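Local coordinates for protein Fe(2+) transporter FeoB (Legionella pneumophila, PDB 3IBY) that probably transports ferrous iron across the cell inner membrane in a GTP-driven uptake system, this chain being the transporter's cytosolic domain, at residues G41-G46 against I50-L55; S78-E83 against N197-Y202; E136-C141 against V250-K255; N184-Q189 against R205-G210. One frame throughout, in Å; residues are numbered along the deposited sequence.

Contact 1: G41-G46 against I50-L55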
loop_
_atom_site.group_PDB
_atom_site.type_symbol
_atom_site.label_atom_id
_atom_site.label_comp_id
_atom_site.label_asym_id
_atom_site.label_seq_id
_atom_site.Cartn_x
_atom_site.Cartn_y
_atom_site.Cartn_z
ATOM N N GLY A 41 16.003 -3.624 -8.784
ATOM C CA GLY A 41 16.957 -2.683 -9.341
ATOM C C GLY A 41 17.432 -1.596 -8.359
ATOM O O GLY A 41 17.080 -1.580 -7.186
ATOM N N GLU A 42 18.256 -0.680 -8.848
ATOM C CA GLU A 42 18.799 0.334 -7.978
ATOM C C GLU A 42 19.176 1.617 -8.743
ATOM O O GLU A 42 19.377 1.603 -9.959
ATOM C CB GLU A 42 19.956 -0.244 -7.139
ATOM C CG GLU A 42 21.110 -0.950 -7.941
ATOM C CD GLU A 42 20.703 -2.289 -8.509
ATOM O OE1 GLU A 42 20.022 -3.029 -7.772
ATOM O OE2 GLU A 42 21.030 -2.597 -9.686
ATOM N N PHE A 43 19.194 2.740 -8.040
ATOM C CA PHE A 43 19.718 3.938 -8.626
ATOM C C PHE A 43 20.492 4.733 -7.596
ATOM O O PHE A 43 20.268 4.602 -6.409
ATOM C CB PHE A 43 18.604 4.756 -9.294
ATOM C CG PHE A 43 17.522 5.210 -8.364
ATOM C CD1 PHE A 43 16.492 4.363 -8.010
ATOM C CD2 PHE A 43 17.523 6.492 -7.850
ATOM C CE1 PHE A 43 15.495 4.778 -7.154
ATOM C CE2 PHE A 43 16.506 6.941 -7.006
ATOM C CZ PHE A 43 15.487 6.079 -6.650
ATOM N N LEU A 44 21.439 5.533 -8.071
ATOM C CA LEU A 44 22.119 6.490 -7.233
ATOM C C LEU A 44 21.325 7.788 -7.204
ATOM O O LEU A 44 20.683 8.146 -8.184
ATOM C CB LEU A 44 23.530 6.717 -7.753
ATOM C CG LEU A 44 24.465 5.531 -7.547
ATOM C CD1 LEU A 44 25.830 5.768 -8.232
ATOM C CD2 LEU A 44 24.632 5.208 -6.066
ATOM N N LEU A 45 21.347 8.470 -6.061
ATOM C CA LEU A 45 20.614 9.713 -5.864
ATOM C C LEU A 45 21.526 10.581 -5.052
ATOM O O LEU A 45 21.361 10.785 -3.832
ATOM C CB LEU A 45 19.296 9.457 -5.158
ATOM C CG LEU A 45 18.339 10.663 -5.073
ATOM C CD1 LEU A 45 18.568 11.679 -6.205
ATOM C CD2 LEU A 45 16.855 10.206 -5.038
ATOM N N GLY A 46 22.523 11.085 -5.767
ATOM C CA GLY A 46 23.709 11.664 -5.175
ATOM C C GLY A 46 24.607 10.526 -4.736
ATOM O O GLY A 46 24.857 9.574 -5.500
ATOM N N ILE A 50 19.843 3.681 -3.794
ATOM C CA ILE A 50 18.471 3.294 -3.534
ATOM C C ILE A 50 18.188 1.996 -4.222
ATOM O O ILE A 50 18.283 1.906 -5.451
ATOM C CB ILE A 50 17.427 4.387 -3.947
ATOM C CG1 ILE A 50 17.392 5.531 -2.921
ATOM C CG2 ILE A 50 16.077 3.803 -3.931
ATOM C CD1 ILE A 50 18.074 6.757 -3.330
ATOM N N GLU A 51 17.821 0.985 -3.430
ATOM C CA GLU A 51 17.499 -0.309 -4.001
ATOM C C GLU A 51 15.997 -0.393 -4.021
ATOM O O GLU A 51 15.340 0.171 -3.151
ATOM C CB GLU A 51 18.071 -1.449 -3.173
ATOM C CG GLU A 51 19.463 -1.214 -2.647
ATOM C CD GLU A 51 19.961 -2.369 -1.800
ATOM O OE1 GLU A 51 19.526 -2.449 -0.603
ATOM O OE2 GLU A 51 20.796 -3.167 -2.336
ATOM N N ILE A 52 15.475 -1.087 -5.022
ATOM C CA ILE A 52 14.044 -1.170 -5.269
ATOM C C ILE A 52 13.648 -2.587 -5.620
ATOM O O ILE A 52 14.293 -3.236 -6.496
ATOM C CB ILE A 52 13.542 -0.267 -6.430
ATOM C CG1 ILE A 52 13.690 1.183 -6.087
ATOM C CG2 ILE A 52 12.037 -0.497 -6.713
ATOM C CD1 ILE A 52 12.510 2.024 -6.456
ATOM N N THR A 53 12.585 -3.035 -4.946
ATOM C CA THR A 53 12.013 -4.294 -5.240
ATOM C C THR A 53 10.610 -4.064 -5.728
ATOM O O THR A 53 9.770 -3.415 -5.046
ATOM C CB THR A 53 12.025 -5.205 -4.062
ATOM O OG1 THR A 53 13.381 -5.426 -3.621
ATOM C CG2 THR A 53 11.406 -6.508 -4.457
ATOM N N ASP A 54 10.349 -4.575 -6.924
ATOM C CA ASP A 54 9.028 -4.479 -7.472
ATOM C C ASP A 54 8.126 -5.566 -6.921
ATOM O O ASP A 54 8.492 -6.742 -6.997
ATOM C CB ASP A 54 9.054 -4.654 -8.979
ATOM C CG ASP A 54 7.772 -4.230 -9.611
ATOM O OD1 ASP A 54 6.985 -3.435 -8.990
ATOM O OD2 ASP A 54 7.575 -4.639 -10.760
ATOM N N LEU A 55 6.937 -5.192 -6.424
ATOM C CA LEU A 55 5.942 -6.202 -6.022
ATOM C C LEU A 55 4.874 -6.300 -7.031
ATOM O O LEU A 55 4.505 -5.302 -7.569
ATOM C CB LEU A 55 5.283 -5.868 -4.711
ATOM C CG LEU A 55 6.232 -5.801 -3.548
ATOM C CD1 LEU A 55 5.378 -5.828 -2.358
ATOM C CD2 LEU A 55 7.314 -6.969 -3.576
#
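F43 and I50 face each other across a two-stranded antiparallel ladder, and their side chains make the main apolar contact. I50 CB sits over one face of the phenyl ring, 3.9 Å from its centroid, in a CH-pi contact displaced toward the rim. From the same residue, I50 CG2 lies 3.4 Å from F43 CE1. On its other branch, I50 CD1 reaches L45 CB at 3.5 Å. I52 closes the group by bringing CD1 to the edge of the ring, close to its plane. The ring reaches I50 because F43 CG stands between the backbone N and the carbonyl carbon (chi1 61°), which folds the phenyl back over the neighbouring strand. Beta-branched isoleucines suit this extended backbone and give the ring a broad aliphatic surface.

The backbone fixes this register. F43 and I50 form a hydrogen-bonded pair, F43 N to I50 O at 2.9 Å and I50 N to F43 O at 2.8 Å. G41 and I52 form the next one, with G41 N giving to I52 O at 2.9 Å and I52 N to G41 O at 2.7 Å. G41 puts no side chain on the face beside I52. Between these two pairs lies the non-hydrogen-bonded pair E42 and E51, on the opposite face; E42 is held by a salt bridge to R27. Strand 48-54 ends at D54, a predicted GTP-site residue salt-bridged to K14 of the P-loop.

These residues belong to a beta hairpin of the G domain. Helices 14-22 and 154-162 cover the face bearing F43 and I52, while strand 3-8 flanks strand 48-54.

Contact 2: S78-E83 against N197-Y202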
loop_
_atom_site.group_PDB
_atom_site.type_symbol
_atom_site.label_atom_id
_atom_site.label_comp_id
_atom_site.label_asym_id
_atom_site.label_seq_id
_atom_site.Cartn_x
_atom_site.Cartn_y
_atom_site.Cartn_z
ATOM N N SER A 78 5.453 -10.144 1.285
ATOM C CA SER A 78 6.716 -9.432 1.184
ATOM C C SER A 78 6.731 -8.209 2.098
ATOM O O SER A 78 7.756 -7.902 2.679
ATOM C CB SER A 78 7.010 -9.009 -0.256
ATOM O OG SER A 78 7.005 -10.089 -1.190
ATOM N N VAL A 79 5.597 -7.516 2.228
ATOM C CA VAL A 79 5.499 -6.354 3.120
ATOM C C VAL A 79 5.610 -6.738 4.583
ATOM O O VAL A 79 5.681 -5.880 5.420
ATOM C CB VAL A 79 4.208 -5.535 2.931
ATOM C CG1 VAL A 79 4.133 -4.916 1.535
ATOM C CG2 VAL A 79 2.982 -6.379 3.205
ATOM N N ILE A 80 5.608 -8.024 4.907
ATOM C CA ILE A 80 5.991 -8.429 6.236
ATOM C C ILE A 80 7.379 -9.127 6.212
ATOM O O ILE A 80 8.175 -8.931 7.126
ATOM C CB ILE A 80 4.824 -9.214 6.971
ATOM C CG1 ILE A 80 4.839 -10.725 6.690
ATOM C CG2 ILE A 80 3.444 -8.651 6.622
ATOM C CD1 ILE A 80 5.327 -11.595 7.865
ATOM N N ASP A 81 7.686 -9.877 5.147
ATOM C CA ASP A 81 8.908 -10.750 5.080
ATOM C C ASP A 81 10.191 -9.984 4.858
ATOM O O ASP A 81 11.238 -10.366 5.324
ATOM C CB ASP A 81 8.839 -11.750 3.900
ATOM C CG ASP A 81 7.957 -12.967 4.171
ATOM O OD1 ASP A 81 7.438 -13.165 5.309
ATOM O OD2 ASP A 81 7.764 -13.729 3.191
ATOM N N LEU A 82 10.107 -8.936 4.060
ATOM C CA LEU A 82 11.304 -8.268 3.600
ATOM C C LEU A 82 11.724 -7.152 4.552
ATOM O O LEU A 82 10.959 -6.604 5.337
ATOM C CB LEU A 82 11.132 -7.706 2.173
ATOM C CG LEU A 82 10.972 -8.668 0.958
ATOM C CD1 LEU A 82 10.603 -7.854 -0.272
ATOM C CD2 LEU A 82 12.196 -9.655 0.637
ATOM N N GLU A 83 12.994 -6.844 4.435
ATOM C CA GLU A 83 13.589 -5.763 5.126
ATOM C C GLU A 83 13.589 -4.604 4.200
ATOM O O GLU A 83 14.390 -4.572 3.305
ATOM C CB GLU A 83 15.013 -6.150 5.394
ATOM C CG GLU A 83 15.129 -7.173 6.435
ATOM C CD GLU A 83 14.960 -6.577 7.808
ATOM O OE1 GLU A 83 15.605 -5.524 8.044
ATOM O OE2 GLU A 83 14.192 -7.150 8.641
ATOM N N ASN A 197 4.099 -3.793 18.320
ATOM C CA ASN A 197 2.865 -2.983 18.151
ATOM C C ASN A 197 2.424 -2.722 16.722
ATOM O O ASN A 197 1.280 -2.991 16.374
ATOM C CB ASN A 197 2.996 -1.643 18.862
ATOM C CG ASN A 197 3.082 -1.801 20.337
ATOM O OD1 ASN A 197 3.955 -1.210 20.951
ATOM N ND2 ASN A 197 2.206 -2.628 20.926
ATOM N N SER A 198 3.327 -2.159 15.928
ATOM C CA SER A 198 3.124 -1.955 14.493
ATOM C C SER A 198 2.483 -3.174 13.847
ATOM O O SER A 198 1.422 -3.085 13.205
ATOM C CB SER A 198 4.477 -1.694 13.813
ATOM O OG SER A 198 5.377 -2.798 14.009
ATOM N N PHE A 199 3.128 -4.321 14.040
ATOM C CA PHE A 199 2.661 -5.525 13.404
ATOM C C PHE A 199 1.281 -5.986 13.928
ATOM O O PHE A 199 0.466 -6.492 13.146
ATOM C CB PHE A 199 3.665 -6.663 13.528
ATOM C CG PHE A 199 3.269 -7.828 12.714
ATOM C CD1 PHE A 199 3.388 -7.784 11.335
ATOM C CD2 PHE A 199 2.655 -8.924 13.292
ATOM C CE1 PHE A 199 2.954 -8.832 10.560
ATOM C CE2 PHE A 199 2.208 -9.985 12.494
ATOM C CZ PHE A 199 2.354 -9.927 11.136
ATOM N N ALA A 200 1.032 -5.827 15.232
ATOM C CA ALA A 200 -0.222 -6.275 15.820
ATOM C C ALA A 200 -1.386 -5.488 15.260
ATOM O O ALA A 200 -2.432 -6.082 14.902
ATOM C CB ALA A 200 -0.201 -6.147 17.297
ATOM N N TYR A 201 -1.213 -4.163 15.166
ATOM C CA TYR A 201 -2.252 -3.328 14.588
ATOM C C TYR A 201 -2.537 -3.862 13.206
ATOM O O TYR A 201 -3.691 -4.114 12.877
ATOM C CB TYR A 201 -1.875 -1.836 14.527
ATOM C CG TYR A 201 -2.972 -0.947 13.922
ATOM C CD1 TYR A 201 -3.920 -0.288 14.722
ATOM C CD2 TYR A 201 -3.073 -0.774 12.565
ATOM C CE1 TYR A 201 -4.930 0.521 14.157
ATOM C CE2 TYR A 201 -4.068 0.026 12.009
ATOM C CZ TYR A 201 -4.985 0.667 12.791
ATOM O OH TYR A 201 -5.940 1.442 12.176
ATOM N N TYR A 202 -1.490 -4.061 12.407
ATOM C CA TYR A 202 -1.664 -4.397 10.987
ATOM C C TYR A 202 -2.239 -5.790 10.822
ATOM O O TYR A 202 -3.153 -5.994 10.062
ATOM C CB TYR A 202 -0.317 -4.298 10.236
ATOM C CG TYR A 202 -0.277 -4.906 8.843
ATOM C CD1 TYR A 202 -0.615 -4.169 7.715
ATOM C CD2 TYR A 202 0.129 -6.213 8.659
ATOM C CE1 TYR A 202 -0.546 -4.723 6.440
ATOM C CE2 TYR A 202 0.180 -6.778 7.391
ATOM C CZ TYR A 202 -0.155 -6.037 6.281
ATOM O OH TYR A 202 -0.083 -6.651 5.029
#
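V79 is the first residue of helix 70-81 in this segment to meet helix 197-209, placing CG2 3.6 Å from Y202 OH. The two side chains cross at about a right angle, with the CG2 methyl against the hydroxyl end of the tyrosine. V79 is compact enough for this buried spot, where it also packs on L5 and I7 of the central sheet, and its carbonyl O is hydrogen-bonded by the hydroxyl of Y84.

I80 follows and contributes more surface. Its CG2 methyl is shared by two rings, 3.8 Å from Y202 CE2 and 4.0 Å from F199 CE1. The methyl comes to the edge of the F199 ring, in its plane, but approaches Y202 obliquely. With chi1 at 88°, CG2 lies on the backbone N side, facing the partner helix. There F199 and Y202, three residues apart, project from the same side; both have CG anti to the backbone N, which sends the rings toward I80. Flat rings suit these places, offering broad apolar surface to the branched I80. Helix 70-81 ends soon after I80: L82 N bonds to S78 O at 2.9 Å, and L82 is the first residue to leave helical geometry.

No hydrogen bond or salt bridge links the two segments. A small patch of aliphatic and aromatic groups thus joins the G domain to the following helical domain, burying little surface and purely van der Waals in kind.

Contact 3: E136-C141 against V250-K255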
loop_
_atom_site.group_PDB
_atom_site.type_symbol
_atom_site.label_atom_id
_atom_site.label_comp_id
_atom_site.label_asym_id
_atom_site.label_seq_id
_atom_site.Cartn_x
_atom_site.Cartn_y
_atom_site.Cartn_z
ATOM N N GLU A 136 -2.783 14.942 -0.321
ATOM C CA GLU A 136 -1.651 14.880 0.590
ATOM C C GLU A 136 -2.038 15.308 2.010
ATOM O O GLU A 136 -1.636 14.680 2.994
ATOM C CB GLU A 136 -0.468 15.718 0.038
ATOM C CG GLU A 136 0.738 15.832 0.991
ATOM C CD GLU A 136 2.035 16.383 0.335
ATOM O OE1 GLU A 136 2.423 16.007 -0.798
ATOM O OE2 GLU A 136 2.687 17.210 1.002
ATOM N N SER A 137 -2.817 16.367 2.135
ATOM C CA SER A 137 -3.213 16.839 3.465
ATOM C C SER A 137 -4.038 15.753 4.161
ATOM O O SER A 137 -3.813 15.450 5.320
ATOM C CB SER A 137 -4.007 18.137 3.370
ATOM O OG SER A 137 -4.311 18.635 4.672
ATOM N N LEU A 138 -4.987 15.162 3.441
ATOM C CA LEU A 138 -5.826 14.089 3.980
ATOM C C LEU A 138 -5.027 12.828 4.289
ATOM O O LEU A 138 -5.127 12.316 5.394
ATOM C CB LEU A 138 -6.959 13.731 3.012
ATOM C CG LEU A 138 -8.062 14.757 2.878
ATOM C CD1 LEU A 138 -9.055 14.397 1.739
ATOM C CD2 LEU A 138 -8.771 14.879 4.236
ATOM N N LEU A 139 -4.249 12.328 3.326
ATOM C CA LEU A 139 -3.535 11.040 3.490
ATOM C C LEU A 139 -2.322 11.099 4.444
ATOM O O LEU A 139 -1.808 10.040 4.876
ATOM C CB LEU A 139 -3.030 10.495 2.136
ATOM C CG LEU A 139 -4.013 10.058 1.046
ATOM C CD1 LEU A 139 -3.272 9.401 -0.115
ATOM C CD2 LEU A 139 -5.100 9.151 1.596
ATOM N N GLY A 140 -1.821 12.303 4.731
ATOM C CA GLY A 140 -0.657 12.445 5.607
ATOM C C GLY A 140 0.681 11.938 5.080
ATOM O O GLY A 140 1.569 11.675 5.849
ATOM N N CYS A 141 0.842 11.798 3.771
ATOM C CA CYS A 141 2.149 11.458 3.179
ATOM C C CYS A 141 2.371 12.262 1.920
ATOM O O CYS A 141 1.400 12.713 1.317
ATOM C CB CYS A 141 2.194 9.998 2.804
ATOM S SG CYS A 141 1.118 9.526 1.405
ATOM N N VAL A 250 -12.069 10.813 -1.819
ATOM C CA VAL A 250 -12.126 10.996 -3.267
ATOM C C VAL A 250 -13.047 12.172 -3.583
ATOM O O VAL A 250 -12.667 13.092 -4.309
ATOM C CB VAL A 250 -12.545 9.691 -3.998
ATOM C CG1 VAL A 250 -12.796 9.955 -5.448
ATOM C CG2 VAL A 250 -11.446 8.609 -3.883
ATOM N N THR A 251 -14.226 12.179 -2.970
ATOM C CA THR A 251 -15.198 13.281 -3.127
ATOM C C THR A 251 -14.643 14.697 -2.733
ATOM O O THR A 251 -15.086 15.698 -3.247
ATOM C CB THR A 251 -16.518 12.944 -2.363
ATOM O OG1 THR A 251 -16.192 12.432 -1.075
ATOM C CG2 THR A 251 -17.330 11.852 -3.070
ATOM N N LEU A 252 -13.661 14.767 -1.846
ATOM C CA LEU A 252 -12.982 16.025 -1.489
ATOM C C LEU A 252 -11.874 16.456 -2.478
ATOM O O LEU A 252 -11.495 17.622 -2.546
ATOM C CB LEU A 252 -12.353 15.883 -0.092
ATOM C CG LEU A 252 -13.305 15.741 1.102
ATOM C CD1 LEU A 252 -12.590 15.237 2.334
ATOM C CD2 LEU A 252 -13.958 17.065 1.374
ATOM N N VAL A 253 -11.350 15.511 -3.236
ATOM C CA VAL A 253 -10.126 15.747 -3.976
ATOM C C VAL A 253 -10.330 15.652 -5.492
ATOM O O VAL A 253 -9.577 16.239 -6.273
ATOM C CB VAL A 253 -9.021 14.758 -3.495
ATOM C CG1 VAL A 253 -8.145 14.293 -4.665
ATOM C CG2 VAL A 253 -8.192 15.386 -2.374
ATOM N N GLN A 254 -11.360 14.944 -5.915
ATOM C CA GLN A 254 -11.498 14.630 -7.315
ATOM C C GLN A 254 -12.825 15.132 -7.815
ATOM O O GLN A 254 -13.852 14.813 -7.222
ATOM C CB GLN A 254 -11.437 13.131 -7.466
ATOM C CG GLN A 254 -11.777 12.594 -8.817
ATOM C CD GLN A 254 -11.148 11.225 -8.986
ATOM O OE1 GLN A 254 -11.809 10.200 -8.896
ATOM N NE2 GLN A 254 -9.842 11.210 -9.159
ATOM N N LYS A 255 -12.813 15.903 -8.898
ATOM C CA LYS A 255 -14.044 16.196 -9.607
ATOM C C LYS A 255 -14.045 15.590 -11.017
ATOM O O LYS A 255 -13.018 15.565 -11.719
ATOM C CB LYS A 255 -14.372 17.697 -9.633
ATOM C CG LYS A 255 -13.221 18.636 -9.289
ATOM C CD LYS A 255 -13.678 20.111 -9.354
ATOM C CE LYS A 255 -12.886 20.896 -10.383
ATOM N NZ LYS A 255 -11.502 21.007 -9.905
#
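L138 and L252 have nearly the same shape: in each, CG lies anti to the carbonyl carbon (chi1 -71° and -67°), and the chain then runs straight out to CD1. These two extended leucines cross at about a right angle and touch methyl to methyl, L138 CD1 lying 3.7 Å from L252 CD1. The same L138 methyl also comes to 4.3 Å from V253 CG2, at the looser edge of the contact. Leucine suits both positions because its length spans the gap between helices whose nearest alpha carbons, those of L138 and V253, are 9.2 Å apart.

Both backbones change course close by. G140, with positive phi, is the first residue past its helix, and its N bonds to E136 O at 2.9 Å. In the partner, V250 O accepts from V253 N as well as from Q254 N.

L252 lies on the surface, whereas V253 is buried against I130, K134, L135 and L96. Helix 132-139 of the G domain is thereby packed against the end of the long helix 234-253, whose continuation, strand 254-255, pairs antiparallel with strand 129-130.

Contact 4: N184-Q189 against R205-G210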
loop_
_atom_site.group_PDB
_atom_site.type_symbol
_atom_site.label_atom_id
_atom_site.label_comp_id
_atom_site.label_asym_id
_atom_site.label_seq_id
_atom_site.Cartn_x
_atom_site.Cartn_y
_atom_site.Cartn_z
ATOM N N ASN A 184 -10.131 -4.369 18.680
ATOM C CA ASN A 184 -9.267 -3.988 19.802
ATOM C C ASN A 184 -8.903 -5.194 20.697
ATOM O O ASN A 184 -7.798 -5.236 21.262
ATOM C CB ASN A 184 -9.871 -2.831 20.620
ATOM C CG ASN A 184 -10.118 -1.572 19.786
ATOM O OD1 ASN A 184 -9.427 -1.284 18.813
ATOM N ND2 ASN A 184 -11.121 -0.829 20.170
ATOM N N ASP A 185 -9.816 -6.169 20.827
ATOM C CA ASP A 185 -9.502 -7.452 21.509
ATOM C C ASP A 185 -8.440 -8.203 20.694
ATOM O O ASP A 185 -7.443 -8.691 21.215
ATOM C CB ASP A 185 -10.748 -8.349 21.702
ATOM C CG ASP A 185 -11.525 -8.041 22.996
ATOM O OD1 ASP A 185 -12.733 -8.386 23.077
ATOM O OD2 ASP A 185 -10.937 -7.450 23.932
ATOM N N LEU A 186 -8.664 -8.265 19.397
ATOM C CA LEU A 186 -7.767 -8.951 18.511
ATOM C C LEU A 186 -6.367 -8.333 18.597
ATOM O O LEU A 186 -5.405 -9.058 18.844
ATOM C CB LEU A 186 -8.338 -8.906 17.102
ATOM C CG LEU A 186 -7.865 -9.971 16.145
ATOM C CD1 LEU A 186 -8.191 -11.342 16.689
ATOM C CD2 LEU A 186 -8.516 -9.741 14.798
ATOM N N GLU A 187 -6.264 -7.008 18.458
ATOM C CA GLU A 187 -4.976 -6.314 18.626
ATOM C C GLU A 187 -4.285 -6.660 19.940
ATOM O O GLU A 187 -3.085 -6.888 19.970
ATOM C CB GLU A 187 -5.109 -4.780 18.505
ATOM C CG GLU A 187 -3.746 -4.033 18.570
ATOM C CD GLU A 187 -3.777 -2.522 18.171
ATOM O OE1 GLU A 187 -4.796 -1.834 18.383
ATOM O OE2 GLU A 187 -2.747 -2.003 17.660
ATOM N N ASN A 188 -5.030 -6.711 21.026
ATOM C CA ASN A 188 -4.424 -6.959 22.338
ATOM C C ASN A 188 -4.001 -8.418 22.557
ATOM O O ASN A 188 -2.921 -8.690 23.069
ATOM C CB ASN A 188 -5.389 -6.477 23.434
ATOM C CG ASN A 188 -5.539 -4.939 23.449
ATOM O OD1 ASN A 188 -6.660 -4.399 23.534
ATOM N ND2 ASN A 188 -4.395 -4.236 23.365
ATOM N N GLN A 189 -4.864 -9.352 22.173
ATOM C CA GLN A 189 -4.502 -10.765 22.069
ATOM C C GLN A 189 -3.093 -10.877 21.435
ATOM O O GLN A 189 -2.183 -11.486 22.028
ATOM C CB GLN A 189 -5.546 -11.486 21.204
ATOM C CG GLN A 189 -5.822 -12.985 21.483
ATOM C CD GLN A 189 -7.179 -13.474 20.848
ATOM O OE1 GLN A 189 -7.929 -12.685 20.260
ATOM N NE2 GLN A 189 -7.482 -14.774 20.990
ATOM N N ARG A 205 -6.164 -6.262 11.395
ATOM C CA ARG A 205 -7.003 -5.865 10.263
ATOM C C ARG A 205 -7.031 -6.943 9.209
ATOM O O ARG A 205 -8.080 -7.254 8.673
ATOM C CB ARG A 205 -6.529 -4.549 9.659
ATOM C CG ARG A 205 -7.095 -3.287 10.348
ATOM C CD ARG A 205 -6.678 -3.210 11.777
ATOM N NE ARG A 205 -7.350 -2.151 12.499
ATOM C CZ ARG A 205 -7.371 -2.067 13.828
ATOM N NH1 ARG A 205 -6.759 -2.978 14.589
ATOM N NH2 ARG A 205 -7.989 -1.060 14.408
ATOM N N ARG A 206 -5.892 -7.553 8.936
ATOM C CA ARG A 206 -5.862 -8.614 7.947
ATOM C C ARG A 206 -6.697 -9.833 8.373
ATOM O O ARG A 206 -7.489 -10.393 7.586
ATOM C CB ARG A 206 -4.405 -8.984 7.634
ATOM C CG ARG A 206 -3.763 -8.203 6.474
ATOM C CD ARG A 206 -4.623 -7.037 5.955
ATOM N NE ARG A 206 -4.012 -5.756 6.277
ATOM C CZ ARG A 206 -4.634 -4.590 6.305
ATOM N NH1 ARG A 206 -5.938 -4.458 6.086
ATOM N NH2 ARG A 206 -3.919 -3.523 6.576
ATOM N N LEU A 207 -6.506 -10.245 9.613
ATOM C CA LEU A 207 -7.328 -11.306 10.185
ATOM C C LEU A 207 -8.806 -10.953 10.038
ATOM O O LEU A 207 -9.603 -11.754 9.555
ATOM C CB LEU A 207 -6.978 -11.489 11.658
ATOM C CG LEU A 207 -6.046 -12.628 12.033
ATOM C CD1 LEU A 207 -5.229 -13.061 10.810
ATOM C CD2 LEU A 207 -5.176 -12.235 13.248
ATOM N N ALA A 208 -9.147 -9.733 10.441
ATOM C CA ALA A 208 -10.510 -9.213 10.346
ATOM C C ALA A 208 -11.044 -9.342 8.947
ATOM O O ALA A 208 -12.223 -9.552 8.743
ATOM C CB ALA A 208 -10.547 -7.764 10.772
ATOM N N GLU A 209 -10.172 -9.221 7.967
ATOM C CA GLU A 209 -10.609 -9.325 6.591
ATOM C C GLU A 209 -10.681 -10.743 6.136
ATOM O O GLU A 209 -11.256 -11.020 5.072
ATOM C CB GLU A 209 -9.690 -8.529 5.702
ATOM C CG GLU A 209 -9.816 -7.006 5.996
ATOM C CD GLU A 209 -8.713 -6.185 5.364
ATOM O OE1 GLU A 209 -8.100 -6.661 4.384
ATOM O OE2 GLU A 209 -8.486 -5.061 5.862
ATOM N N GLY A 210 -10.132 -11.643 6.951
ATOM C CA GLY A 210 -10.151 -13.060 6.656
ATOM C C GLY A 210 -8.864 -13.528 5.989
ATOM O O GLY A 210 -8.898 -14.436 5.148
#
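Helix segments 184-189 and 205-209 run at a steep angle, 125° between their N-to-C directions and axes 10.3 Å apart, with L186 facing L207 and A208. The contact packs two successive helices, 177-193 and 197-209, of the helical domain that follows the G domain. The anti placement of L186 CG relative to its backbone N (chi1 -157°) extends the side chain across the gap, and CD2 lies 3.9 Å from L207 CB. Bulky leucine suits both places, since each also packs on L223 of helix 219-229. A208, small and buried, rests against L234 and L238 of helix 234-253.

Beside this apolar strip, R205 reaches back toward the first helix. Its NH1 stands 4.4 Å from E187 OE1, beyond salt-bridge range, while its guanidinium makes a cation-pi contact with Y201. R206 turns the other way: NH1 forms a salt bridge with E209 OE2 at 2.6 Å, though its hydrogen bond is weak, and NH2 forms one with E108. The helix ends at G210 in a Schellman motif, where glycine readily takes the positive phi.

Across the contact, cohesion is therefore chiefly hydrophobic. The opposite charges of E187 and R205 would probably add only a modest long-range attraction, and neither arginine forms a salt bridge between the segments.

From the N terminus, contact 1 closes first, a short hairpin that completes before any other contact opens. Its second strand leads toward helix 70-81, and L55 at the strand's exit packs on S78 and V79 of contact 2. Contact 2 spans over a hundred residues, joining that G-domain helix to helix 197-209. Contact 3 opens within this span and closes only near the C terminus, so the two cross, at sites on opposite sides of the chain's centre. Contact 4 lies wholly within the span of contact 3 but crosses contact 2, with which it shares helix 197-209; E187 touches A200 and Y201 there. Contacts 2 and 3 tie the G domain to the helical domain in which contact 4 packs two successive helices.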